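Type III effector XopAI (Xanthomonas citri, PDB 6K93) probably binds arginine-containing peptides through a domain with the mono-ADP-ribosyltransferase fold, as a bacterial type III effector associated with host-cell invasion. Local coordinates at residues E212-Q217 / S275-R280; K201-A206 / R244-A249; M147-Q152 / A170-T175. All blocks are in the same frame, centred on the assembly; numbering follows the deposited sequence.

Contact 1: E212-Q217 / S275-R280; sequences EEYSYQ and SMFSER
Tyr-214 presses its ring against Met-276 and Phe-277, joining the 3-10 turn that leads into strand 218-224 to the loop between strands 272-273 and 285-288 of the mono-ADP-ribosyltransferase fold. Met-276 comes at the phenol edge, close to the ring plane, its chain bent at chi2 (-112°) and chi3 to turn CE there. Its CE lies 4.0 Å from Tyr-214 CZ and only 3.0 Å from Tyr-214 OH, a length short enough to make the exact placing of the methyl doubtful. Phe-277 offers its far end instead: CZ approaches Tyr-214 CE2 at 3.8 Å. The rings lie 26° from parallel, but their offset leaves little face shared. Their centroids are 5.9 Å apart. Behind this, Met-276 CB sits over the centre of the Phe-277 ring, 4.0 Å above its plane, and Phe-277 also leans on Met-150 and Leu-171 of the helices behind it. Tyr-214, a buried residue, has its OH hydrogen-bonded to Glu-159. Farther along, Ser-278 OG takes the N-H of Arg-280 in an ST turn. On the other segment, Ser-215 OG, also hydrogen-bonded to Lys-272, donates to Glu-212 OE1 at 2.7 Å, meeting it from above the carboxylate, 55° out of its plane.

Contact 2: K201-A206 / R244-A249; sequences KCIISA and RRFFAA
Phe-246 sets the end of its ring against two consecutive isoleucines of helix 194-209. The contact lies near the centre of the chain and joins that helix to the loop entering the three-stranded antiparallel sheet (247-250, 285-288, 272-273) of the ADP-ribosyltransferase fold. The tight part is small. The CG2 branch of Ile-203 lies 3.3 Å from Phe-246 CE2, a close carbon-carbon approach, and 3.6 Å from CD2 of the same ring. Ile-204 uses its other branch: CG1 comes to 3.6 Å from Phe-246 CZ, while its terminal CD1 is slacker at 4.0 Å from that CZ. Ile-203 runs obliquely to the phenylalanine side chain, Ile-204 at about a right angle to it. Ile-203 can deliver CG2 because CG1 stands beside the backbone N (chi1 -63°), which puts CG2 anti to that N. Gln-183 NE2 bonds to the Phe-246 carbonyl, and Pro-290 packs on the side chain.

The outer side is quite different. Two residues before Ile-203, Lys-201 points away and is partly exposed, as is Arg-244, which makes a cation-pi contact with Trp-103. Buried Arg-245 is paired with Glu-224 in a salt bridge. No hydrogen bond joins the two segments, so helix and loop are held by dispersion and by the fit of one ring on two branched side chains, with the arginines turned to other partners.

Contact 3: M147-Q152 / A170-T175; sequences MQRMAQ and ALQAWT
Met-150 and Gln-172 mark the nearest backbone approach of helix 136-156 to the end of helix 165-174, with their CA atoms 9.0 Å apart, so that side chains must span the gap. This is a helix-helix contact of the ADP-ribosyltransferase-family domain, bridged by a buried glutamine. Arg-149 reaches it with an extended chain, CG anti to the backbone N (chi1 171°), which carries NH1 to 2.8 Å from Gln-172 OE1. Their hydrogen bond is bent, 154° at the hydrogen, and asymmetric in its planes: OE1 lies in the guanidinium plane, yet NH1 stands above the amide, 82° out of the carbonyl plane and away from the lone pairs. The two planes are also nearly perpendicular. Gln-172 NE2 bonds to Glu-279; the bonds at OE1 and NE2 would fix the amide's rotation, and a bond to Phe-277 O helps place NH1.

Met-150 fills in from beside the arginine. Its chain bends at chi2 and brings CE to 3.7 Å from Gln-172 CB and 3.4 Å from Gln-172 OE1. At the end of the helix, the main-chain O of Gln-172 takes two donors from Thr-175, the first residue to leave helical phi/psi: the backbone N at 3.0 Å and OG1 at 2.7 Å. Thr-175 OG1 in turn accepts from the N of Glu-279.

Helix 165-174 also packs against helix 194-209, through Ala-170 on Cys-202 and Leu-171 on Ala-206, and Trp-174 reaches Leu-287 of strand 285-288.

How the contacts relate
The centre of contact 2 is about 3 Å from the centre of the chain, those of contacts 1 and 3 about 13 Å, yet all three bury most of what touches. Their chemistry follows their place: contact 2 is wholly apolar, contact 1 is aromatic and methionine packing beside a polar phenol end, and contact 3 is a hydrogen bond flanked by a methionine. Contacts 1 and 3 meet directly, through Glu-279 on Gln-172 and with Arg-280 NH1 2.7 Å from Thr-175 O, so the 275-280 loop lies against the end of helix 165-174. That helix also touches both segments of contact 2, helix 194-209 and, through Trp-174, Phe-246. Contacts 1 and 2 do not touch.

Contact 1: E212-Q217 / S275-R280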
loop_
_atom_site.group_PDB
_atom_site.type_symbol
_atom_site.label_atom_id
_atom_site.label_comp_id
_atom_site.label_asym_id
_atom_site.label_seq_id
_atom_site.Cartn_x
_atom_site.Cartn_y
_atom_site.Cartn_z
ATOM N N GLU A 212 -0.252 14.578 -9.972
ATOM C CA GLU A 212 0.371 13.816 -11.047
ATOM C C GLU A 212 1.885 13.988 -11.089
ATOM O O GLU A 212 2.590 13.107 -11.601
ATOM C CB GLU A 212 -0.259 14.209 -12.387
ATOM C CG GLU A 212 0.384 13.609 -13.632
ATOM C CD GLU A 212 0.366 12.089 -13.697
ATOM O OE1 GLU A 212 -0.252 11.412 -12.847
ATOM O OE2 GLU A 212 0.984 11.560 -14.641
ATOM N N GLU A 213 2.427 15.060 -10.523
ATOM C CA GLU A 213 3.881 15.180 -10.501
ATOM C C GLU A 213 4.549 14.112 -9.641
ATOM O O GLU A 213 5.763 13.927 -9.754
ATOM C CB GLU A 213 4.287 16.584 -10.043
ATOM C CG GLU A 213 3.676 17.012 -8.724
ATOM C CD GLU A 213 2.470 17.926 -8.888
ATOM O OE1 GLU A 213 1.597 17.654 -9.747
ATOM O OE2 GLU A 213 2.391 18.922 -8.140
ATOM N N TYR A 214 3.793 13.404 -8.792
ATOM C CA TYR A 214 4.327 12.293 -8.027
ATOM C C TYR A 214 4.333 10.984 -8.805
ATOM O O TYR A 214 4.926 10.013 -8.332
ATOM C CB TYR A 214 3.534 12.112 -6.710
ATOM C CG TYR A 214 3.916 13.170 -5.706
ATOM C CD1 TYR A 214 3.385 14.454 -5.792
ATOM C CD2 TYR A 214 4.838 12.909 -4.699
ATOM C CE1 TYR A 214 3.753 15.444 -4.891
ATOM C CE2 TYR A 214 5.211 13.893 -3.808
ATOM C CZ TYR A 214 4.669 15.149 -3.904
ATOM O OH TYR A 214 5.058 16.121 -3.005
ATOM N N SER A 215 3.739 10.939 -9.993
ATOM C CA SER A 215 3.812 9.737 -10.818
ATOM C C SER A 215 5.213 9.568 -11.375
ATOM O O SER A 215 5.857 10.539 -11.781
ATOM C CB SER A 215 2.821 9.817 -11.980
ATOM O OG SER A 215 1.494 9.755 -11.529
ATOM N N TYR A 216 5.657 8.324 -11.437
ATOM C CA TYR A 216 6.940 7.973 -12.025
ATOM C C TYR A 216 6.716 7.329 -13.382
ATOM O O TYR A 216 5.956 6.357 -13.492
ATOM C CB TYR A 216 7.714 7.007 -11.131
ATOM C CG TYR A 216 9.098 6.766 -11.679
ATOM C CD1 TYR A 216 10.029 7.786 -11.726
ATOM C CD2 TYR A 216 9.454 5.527 -12.180
ATOM C CE1 TYR A 216 11.278 7.568 -12.230
ATOM C CE2 TYR A 216 10.713 5.298 -12.696
ATOM C CZ TYR A 216 11.616 6.331 -12.714
ATOM O OH TYR A 216 12.865 6.126 -13.251
ATOM N N GLN A 217 7.375 7.865 -14.412
ATOM C CA GLN A 217 7.366 7.282 -15.739
ATOM C C GLN A 217 8.740 6.675 -15.975
ATOM O O GLN A 217 9.728 7.393 -16.151
ATOM C CB GLN A 217 7.039 8.312 -16.808
ATOM C CG GLN A 217 5.616 8.780 -16.730
ATOM C CD GLN A 217 5.495 9.986 -15.848
ATOM O OE1 GLN A 217 6.338 10.881 -15.882
ATOM N NE2 GLN A 217 4.452 10.016 -15.034
ATOM N N SER A 275 9.013 8.369 -1.765
ATOM C CA SER A 275 10.231 8.675 -1.007
ATOM C C SER A 275 10.063 9.894 -0.100
ATOM O O SER A 275 10.631 9.929 1.000
ATOM C CB SER A 275 11.413 8.868 -1.966
ATOM O OG SER A 275 11.162 9.902 -2.920
ATOM N N MET A 276 9.277 10.881 -0.520
ATOM C CA MET A 276 9.034 12.057 0.317
ATOM C C MET A 276 8.391 11.703 1.661
ATOM O O MET A 276 8.545 12.459 2.640
ATOM C CB MET A 276 8.121 13.032 -0.443
ATOM C CG MET A 276 8.730 13.687 -1.651
ATOM S SD MET A 276 8.944 15.443 -1.307
ATOM C CE MET A 276 7.250 15.953 -1.012
ATOM N N PHE A 277 7.642 10.585 1.722
ATOM C CA PHE A 277 6.859 10.226 2.897
ATOM C C PHE A 277 7.480 9.095 3.682
ATOM O O PHE A 277 7.077 8.852 4.812
ATOM C CB PHE A 277 5.438 9.864 2.458
ATOM C CG PHE A 277 4.906 10.824 1.466
ATOM C CD1 PHE A 277 4.648 12.127 1.860
ATOM C CD2 PHE A 277 4.730 10.472 0.150
ATOM C CE1 PHE A 277 4.197 13.062 0.947
ATOM C CE2 PHE A 277 4.264 11.385 -0.768
ATOM C CZ PHE A 277 4.015 12.682 -0.382
ATOM N N SER A 278 8.474 8.435 3.122
ATOM C CA SER A 278 9.016 7.214 3.684
ATOM C C SER A 278 9.862 7.494 4.916
ATOM O O SER A 278 10.507 8.544 5.055
ATOM C CB SER A 278 9.872 6.519 2.629
ATOM O OG SER A 278 10.401 5.309 3.117
ATOM N N GLU A 279 9.884 6.504 5.802
ATOM C CA GLU A 279 10.799 6.474 6.930
ATOM C C GLU A 279 12.205 6.071 6.549
ATOM O O GLU A 279 13.097 6.162 7.397
ATOM C CB GLU A 279 10.285 5.502 7.998
ATOM C CG GLU A 279 9.061 6.019 8.625
ATOM C CD GLU A 279 8.879 5.578 10.063
ATOM O OE1 GLU A 279 9.633 4.701 10.542
ATOM O OE2 GLU A 279 7.962 6.128 10.657
ATOM N N ARG A 280 12.419 5.619 5.321
ATOM C CA ARG A 280 13.756 5.334 4.802
ATOM C C ARG A 280 14.010 6.328 3.669
ATOM O O ARG A 280 13.778 6.019 2.496
ATOM C CB ARG A 280 13.875 3.875 4.372
ATOM C CG ARG A 280 14.175 2.976 5.591
ATOM C CD ARG A 280 14.324 1.511 5.219
ATOM N NE ARG A 280 13.162 1.048 4.467
ATOM C CZ ARG A 280 11.930 0.982 4.959
ATOM N NH1 ARG A 280 11.705 1.317 6.222
ATOM N NH2 ARG A 280 10.932 0.566 4.197
#

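Contact 2: K201-A206 / R244-A249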
loop_
_atom_site.group_PDB
_atom_site.type_symbol
_atom_site.label_atom_id
_atom_site.label_comp_id
_atom_site.label_asym_id
_atom_site.label_seq_id
_atom_site.Cartn_x
_atom_site.Cartn_y
_atom_site.Cartn_z
ATOM N N LYS A 201 -7.634 1.329 2.970
ATOM C CA LYS A 201 -8.434 2.432 2.451
ATOM C C LYS A 201 -7.630 3.719 2.408
ATOM O O LYS A 201 -7.737 4.493 1.458
ATOM C CB LYS A 201 -9.692 2.607 3.303
ATOM C CG LYS A 201 -10.597 1.401 3.243
ATOM C CD LYS A 201 -11.764 1.516 4.193
ATOM C CE LYS A 201 -12.541 0.222 4.200
ATOM N NZ LYS A 201 -13.501 0.157 5.352
ATOM N N CYS A 202 -6.840 3.978 3.429
ATOM C CA CYS A 202 -6.083 5.222 3.471
ATOM C C CYS A 202 -4.864 5.194 2.555
ATOM O O CYS A 202 -4.535 6.221 1.954
ATOM C CB CYS A 202 -5.703 5.542 4.909
ATOM S SG CYS A 202 -7.148 6.117 5.845
ATOM N N ILE A 203 -4.214 4.047 2.384
ATOM C CA ILE A 203 -3.113 3.989 1.425
ATOM C C ILE A 203 -3.636 4.175 0.009
ATOM O O ILE A 203 -3.074 4.931 -0.781
ATOM C CB ILE A 203 -2.334 2.669 1.552
ATOM C CG1 ILE A 203 -1.682 2.523 2.923
ATOM C CG2 ILE A 203 -1.282 2.583 0.444
ATOM C CD1 ILE A 203 -1.077 1.137 3.165
ATOM N N ILE A 204 -4.721 3.486 -0.342
ATOM C CA ILE A 204 -5.278 3.610 -1.686
ATOM C C ILE A 204 -5.706 5.042 -1.942
ATOM O O ILE A 204 -5.449 5.594 -3.011
ATOM C CB ILE A 204 -6.447 2.630 -1.891
ATOM C CG1 ILE A 204 -5.930 1.197 -1.796
ATOM C CG2 ILE A 204 -7.116 2.856 -3.235
ATOM C CD1 ILE A 204 -7.034 0.151 -1.755
ATOM N N SER A 205 -6.375 5.654 -0.970
ATOM C CA SER A 205 -6.786 7.046 -1.080
ATOM C C SER A 205 -5.592 7.948 -1.312
ATOM O O SER A 205 -5.640 8.839 -2.165
ATOM C CB SER A 205 -7.536 7.435 0.198
ATOM O OG SER A 205 -8.080 8.724 0.076
ATOM N N ALA A 206 -4.513 7.740 -0.554
ATOM C CA ALA A 206 -3.318 8.555 -0.724
ATOM C C ALA A 206 -2.760 8.411 -2.131
ATOM O O ALA A 206 -2.371 9.397 -2.768
ATOM C CB ALA A 206 -2.263 8.161 0.293
ATOM N N ARG A 244 -4.028 -7.410 -7.095
ATOM C CA ARG A 244 -4.800 -7.151 -5.884
ATOM C C ARG A 244 -3.921 -6.776 -4.703
ATOM O O ARG A 244 -4.446 -6.510 -3.612
ATOM C CB ARG A 244 -5.690 -8.361 -5.561
ATOM C CG ARG A 244 -6.622 -8.673 -6.737
ATOM C CD ARG A 244 -7.656 -9.755 -6.477
ATOM N NE ARG A 244 -8.375 -9.580 -5.233
ATOM C CZ ARG A 244 -9.642 -9.940 -5.041
ATOM N NH1 ARG A 244 -10.349 -10.475 -6.035
ATOM N NH2 ARG A 244 -10.205 -9.753 -3.853
ATOM N N ARG A 245 -2.606 -6.757 -4.900
ATOM C CA ARG A 245 -1.653 -6.380 -3.870
ATOM C C ARG A 245 -1.294 -4.906 -3.948
ATOM O O ARG A 245 -1.442 -4.253 -4.990
ATOM C CB ARG A 245 -0.367 -7.229 -3.978
ATOM C CG ARG A 245 -0.670 -8.718 -3.899
ATOM C CD ARG A 245 0.537 -9.551 -3.292
ATOM N NE ARG A 245 1.698 -9.203 -3.964
ATOM C CZ ARG A 245 2.961 -9.038 -3.527
ATOM N NH1 ARG A 245 3.426 -9.260 -2.277
ATOM N NH2 ARG A 245 3.823 -8.643 -4.407
ATOM N N PHE A 246 -0.807 -4.389 -2.818
ATOM C CA PHE A 246 0.040 -3.200 -2.792
ATOM C C PHE A 246 1.407 -3.628 -3.300
ATOM O O PHE A 246 2.171 -4.294 -2.600
ATOM C CB PHE A 246 0.121 -2.608 -1.396
ATOM C CG PHE A 246 -1.178 -2.043 -0.940
ATOM C CD1 PHE A 246 -2.111 -2.859 -0.364
ATOM C CD2 PHE A 246 -1.477 -0.699 -1.117
ATOM C CE1 PHE A 246 -3.341 -2.361 0.038
ATOM C CE2 PHE A 246 -2.693 -0.212 -0.735
ATOM C CZ PHE A 246 -3.622 -1.048 -0.151
ATOM N N PHE A 247 1.719 -3.264 -4.533
ATOM C CA PHE A 247 2.924 -3.735 -5.200
ATOM C C PHE A 247 3.991 -2.650 -5.153
ATOM O O PHE A 247 3.790 -1.540 -5.667
ATOM C CB PHE A 247 2.627 -4.082 -6.650
ATOM C CG PHE A 247 3.807 -4.638 -7.404
ATOM C CD1 PHE A 247 4.408 -5.834 -7.009
ATOM C CD2 PHE A 247 4.291 -3.976 -8.516
ATOM C CE1 PHE A 247 5.486 -6.342 -7.732
ATOM C CE2 PHE A 247 5.364 -4.488 -9.221
ATOM C CZ PHE A 247 5.956 -5.662 -8.837
ATOM N N ALA A 248 5.085 -2.939 -4.476
ATOM C CA ALA A 248 6.163 -1.981 -4.307
ATOM C C ALA A 248 7.324 -2.267 -5.243
ATOM O O ALA A 248 7.621 -3.412 -5.596
ATOM C CB ALA A 248 6.676 -1.977 -2.871
ATOM N N ALA A 249 7.980 -1.192 -5.642
ATOM C CA ALA A 249 9.139 -1.251 -6.513
ATOM C C ALA A 249 10.081 -0.114 -6.169
ATOM O O ALA A 249 9.771 0.754 -5.377
ATOM C CB ALA A 249 8.709 -1.185 -7.982
#

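Contact 3: M147-Q152 / A170-T175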
loop_
_atom_site.group_PDB
_atom_site.type_symbol
_atom_site.label_atom_id
_atom_site.label_comp_id
_atom_site.label_asym_id
_atom_site.label_seq_id
_atom_site.Cartn_x
_atom_site.Cartn_y
_atom_site.Cartn_z
ATOM N N MET A 147 1.342 12.543 12.286
ATOM C CA MET A 147 0.373 13.566 11.902
ATOM C C MET A 147 1.035 14.935 11.824
ATOM O O MET A 147 0.770 15.719 10.905
ATOM C CB MET A 147 -0.785 13.578 12.897
ATOM C CG MET A 147 -1.729 12.400 12.819
ATOM S SD MET A 147 -2.794 12.452 11.350
ATOM C CE MET A 147 -3.816 13.862 11.733
ATOM N N GLN A 148 1.837 15.273 12.829
ATOM C CA GLN A 148 2.544 16.553 12.810
ATOM C C GLN A 148 3.479 16.647 11.612
ATOM O O GLN A 148 3.522 17.676 10.929
ATOM C CB GLN A 148 3.315 16.747 14.115
ATOM C CG GLN A 148 3.995 18.102 14.260
ATOM C CD GLN A 148 3.033 19.283 14.250
ATOM O OE1 GLN A 148 1.848 19.148 14.550
ATOM N NE2 GLN A 148 3.552 20.457 13.900
ATOM N N ARG A 149 4.230 15.578 11.335
ATOM C CA ARG A 149 5.152 15.593 10.203
ATOM C C ARG A 149 4.412 15.839 8.899
ATOM O O ARG A 149 4.874 16.608 8.048
ATOM C CB ARG A 149 5.943 14.277 10.140
ATOM C CG ARG A 149 6.775 14.090 8.881
ATOM C CD ARG A 149 7.560 12.779 8.874
ATOM N NE ARG A 149 8.495 12.724 7.738
ATOM C CZ ARG A 149 8.504 11.771 6.814
ATOM N NH1 ARG A 149 7.649 10.772 6.875
ATOM N NH2 ARG A 149 9.381 11.824 5.820
ATOM N N MET A 150 3.271 15.190 8.713
ATOM C CA MET A 150 2.558 15.304 7.449
ATOM C C MET A 150 1.785 16.619 7.346
ATOM O O MET A 150 1.687 17.179 6.249
ATOM C CB MET A 150 1.639 14.095 7.268
ATOM C CG MET A 150 2.428 12.817 7.124
ATOM S SD MET A 150 3.684 12.945 5.824
ATOM C CE MET A 150 4.269 11.268 5.766
ATOM N N ALA A 151 1.242 17.147 8.449
ATOM C CA ALA A 151 0.677 18.488 8.386
ATOM C C ALA A 151 1.743 19.503 8.001
ATOM O O ALA A 151 1.495 20.402 7.182
ATOM C CB ALA A 151 0.037 18.830 9.728
ATOM N N GLN A 152 2.942 19.374 8.583
ATOM C CA GLN A 152 4.042 20.262 8.221
ATOM C C GLN A 152 4.439 20.059 6.767
ATOM O O GLN A 152 4.772 21.012 6.058
ATOM C CB GLN A 152 5.237 20.016 9.130
ATOM C CG GLN A 152 6.292 21.104 9.025
ATOM C CD GLN A 152 5.773 22.459 9.460
ATOM O OE1 GLN A 152 5.235 22.612 10.561
ATOM N NE2 GLN A 152 5.930 23.455 8.595
ATOM N N ALA A 170 -0.646 7.217 6.226
ATOM C CA ALA A 170 -0.713 5.844 5.742
ATOM C C ALA A 170 0.469 5.501 4.846
ATOM O O ALA A 170 0.970 4.371 4.890
ATOM C CB ALA A 170 -2.049 5.606 5.007
ATOM N N LEU A 171 0.908 6.441 4.002
ATOM C CA LEU A 171 2.077 6.189 3.166
ATOM C C LEU A 171 3.323 6.036 4.014
ATOM O O LEU A 171 4.123 5.133 3.780
ATOM C CB LEU A 171 2.253 7.297 2.123
ATOM C CG LEU A 171 1.156 7.460 1.072
ATOM C CD1 LEU A 171 1.530 8.620 0.130
ATOM C CD2 LEU A 171 0.943 6.173 0.310
ATOM N N GLN A 172 3.490 6.877 5.031
ATOM C CA GLN A 172 4.618 6.679 5.928
ATOM C C GLN A 172 4.517 5.334 6.637
ATOM O O GLN A 172 5.505 4.598 6.736
ATOM C CB GLN A 172 4.726 7.826 6.938
ATOM C CG GLN A 172 5.960 7.674 7.834
ATOM C CD GLN A 172 6.138 8.823 8.803
ATOM O OE1 GLN A 172 5.614 9.904 8.605
ATOM N NE2 GLN A 172 6.910 8.581 9.858
ATOM N N ALA A 173 3.318 4.977 7.111
ATOM C CA ALA A 173 3.140 3.708 7.814
ATOM C C ALA A 173 3.446 2.530 6.903
ATOM O O ALA A 173 3.977 1.507 7.354
ATOM C CB ALA A 173 1.706 3.601 8.357
ATOM N N TRP A 174 3.105 2.653 5.615
ATOM C CA TRP A 174 3.422 1.603 4.664
ATOM C C TRP A 174 4.918 1.304 4.655
ATOM O O TRP A 174 5.323 0.154 4.484
ATOM C CB TRP A 174 2.943 1.991 3.269
ATOM C CG TRP A 174 3.562 1.128 2.231
ATOM C CD1 TRP A 174 4.694 1.425 1.487
ATOM C CD2 TRP A 174 3.211 -0.206 1.883
ATOM N NE1 TRP A 174 5.019 0.371 0.681
ATOM C CE2 TRP A 174 4.126 -0.644 0.911
ATOM C CE3 TRP A 174 2.197 -1.064 2.287
ATOM C CZ2 TRP A 174 4.049 -1.889 0.344
ATOM C CZ3 TRP A 174 2.117 -2.306 1.716
ATOM C CH2 TRP A 174 3.022 -2.718 0.750
ATOM N N THR A 175 5.757 2.318 4.828
ATOM C CA THR A 175 7.195 2.120 4.774
ATOM C C THR A 175 7.792 1.635 6.093
ATOM O O THR A 175 9.016 1.513 6.201
ATOM C CB THR A 175 7.905 3.405 4.323
ATOM O OG1 THR A 175 7.835 4.440 5.318
ATOM C CG2 THR A 175 7.296 3.922 3.017
#